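Local coordinates for protein trans-4-hydroxy-L-proline dehydratase (Clostridioides difficile 70-100-2010, PDB 6VXC) that uses a glycyl radical to dehydrate trans-4-hydroxy-L-proline to (S)-1-pyrroline-5-carboxylate in anaerobic hydroxyproline breakdown, at residues Y569-G574 with D661-T666. Sequence-based numbering, arbitrary orientation.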
# COMPACT_ATOMS: atom_id res chain seq x y z
N TYR A 569 0.05 11.93 4.28
CA TYR A 569 -0.80 11.28 5.26
C TYR A 569 0.02 10.75 6.43
O TYR A 569 1.17 10.34 6.28
CB TYR A 569 -1.60 10.11 4.61
CG TYR A 569 -2.67 10.58 3.65
CD1 TYR A 569 -2.38 10.88 2.32
CD2 TYR A 569 -3.98 10.77 4.09
CE1 TYR A 569 -3.38 11.32 1.45
CE2 TYR A 569 -4.96 11.20 3.24
CZ TYR A 569 -4.66 11.48 1.93
OH TYR A 569 -5.66 11.92 1.09
N ILE A 570 -0.59 10.76 7.61
CA ILE A 570 -0.16 9.97 8.76
C ILE A 570 -1.28 8.98 9.06
O ILE A 570 -2.44 9.38 9.14
CB ILE A 570 0.17 10.85 9.97
CG1 ILE A 570 1.29 11.85 9.64
CG2 ILE A 570 0.56 9.99 11.18
CD1 ILE A 570 1.54 12.84 10.74
N GLN A 571 -0.94 7.70 9.15
CA GLN A 571 -1.93 6.64 9.24
C GLN A 571 -2.29 6.34 10.70
O GLN A 571 -1.46 5.85 11.46
CB GLN A 571 -1.42 5.39 8.53
CG GLN A 571 -0.90 5.58 7.07
CD GLN A 571 0.60 5.77 6.92
OE1 GLN A 571 1.08 6.89 6.74
NE2 GLN A 571 1.36 4.69 7.03
N GLY A 572 -3.55 6.58 11.07
CA GLY A 572 -3.97 6.36 12.45
C GLY A 572 -4.26 4.89 12.71
O GLY A 572 -5.01 4.24 11.98
N VAL A 573 -3.65 4.34 13.77
CA VAL A 573 -3.81 2.94 14.12
C VAL A 573 -4.45 2.85 15.50
O VAL A 573 -4.05 3.56 16.43
CB VAL A 573 -2.48 2.16 14.09
CG1 VAL A 573 -2.70 0.71 14.51
CG2 VAL A 573 -1.86 2.21 12.72
N GLY A 574 -5.42 1.95 15.62
CA GLY A 574 -5.94 1.56 16.92
C GLY A 574 -7.13 2.32 17.43
O GLY A 574 -7.32 2.38 18.65
N ASP A 661 -5.71 9.28 7.29
CA ASP A 661 -6.34 8.01 6.93
C ASP A 661 -6.14 7.01 8.07
O ASP A 661 -5.41 7.27 9.03
CB ASP A 661 -5.81 7.46 5.57
CG ASP A 661 -4.30 7.26 5.53
OD1 ASP A 661 -3.69 7.17 6.61
OD2 ASP A 661 -3.70 7.16 4.41
N MET A 662 -6.81 5.85 7.98
CA MET A 662 -6.89 4.89 9.08
C MET A 662 -6.70 3.48 8.54
O MET A 662 -7.67 2.86 8.08
CB MET A 662 -8.22 5.03 9.80
CG MET A 662 -8.61 6.48 10.03
SD MET A 662 -7.81 7.13 11.50
CE MET A 662 -8.79 6.28 12.72
N LEU A 663 -5.48 2.97 8.62
CA LEU A 663 -5.17 1.60 8.22
C LEU A 663 -3.92 1.14 8.96
O LEU A 663 -3.13 1.97 9.41
CB LEU A 663 -4.99 1.47 6.70
CG LEU A 663 -3.98 2.17 5.78
CD1 LEU A 663 -4.02 3.67 5.94
CD2 LEU A 663 -2.57 1.65 5.87
N PRO A 664 -3.74 -0.18 9.16
CA PRO A 664 -2.61 -0.66 9.96
C PRO A 664 -1.59 -1.52 9.21
O PRO A 664 -0.47 -1.68 9.70
CB PRO A 664 -3.32 -1.52 11.01
CG PRO A 664 -4.43 -2.20 10.17
CD PRO A 664 -4.83 -1.18 9.10
N THR A 665 -1.95 -2.10 8.06
CA THR A 665 -1.21 -3.22 7.48
C THR A 665 -0.88 -4.24 8.58
O THR A 665 -1.80 -4.83 9.14
CB THR A 665 0.03 -2.73 6.72
OG1 THR A 665 -0.34 -1.68 5.82
CG2 THR A 665 0.65 -3.87 5.91
N THR A 666 0.39 -4.48 8.90
CA THR A 666 0.71 -5.33 10.05
C THR A 666 1.21 -4.52 11.25
O THR A 666 1.68 -5.11 12.23
CB THR A 666 1.71 -6.44 9.70
OG1 THR A 666 2.92 -5.88 9.17
CG2 THR A 666 1.12 -7.45 8.68
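Asp-661 sets its carboxylate against two residues of strand 565-573. Asp-661 OD2 meets the Tyr-569 ring obliquely, 3.6 Å from Tyr-569 CD2, with ring and carboxylate planes only 15° apart, while Asp-661 OD1 lies 3.2 Å from CG of Gln-571, whose side chain runs alongside. With chi1 at 58°, CG of Asp-661 stands between the backbone N and the carbonyl carbon, which brings the carboxylate over to strand 565-573, on the same sheet face as Gln-571. In the backbone, the parallel pairing ends in one nearly straight hydrogen bond, Gly-572 N to Asp-661 O at 2.8 Å, received in the carbonyl plane; CA of Met-662 then makes a CH···O contact with Gly-572 O. Met-662 SD rests 4.0 Å from Gly-572 CA, on the side where a CB at this residue would collide with it. Farther along, Leu-663 CD1 packs on Gln-571 CG at 3.8 Å, and Val-573 meets Pro-664 crosswise, CG1 to CB. The bent Gln-571 chain turns its amide from Asp-661, and OE1 accepts from Gly-469 N. Leu-663 also borders Cys-454 and Glu-456, by similarity the thiyl-radical and proton-acceptor residues, and a bound glycerol. Strand 565-573 is the middle of a three-stranded parallel sheet, between 463-472 and 657-661; beyond this buried contact the segments lead into helices 575-591 and 667-673.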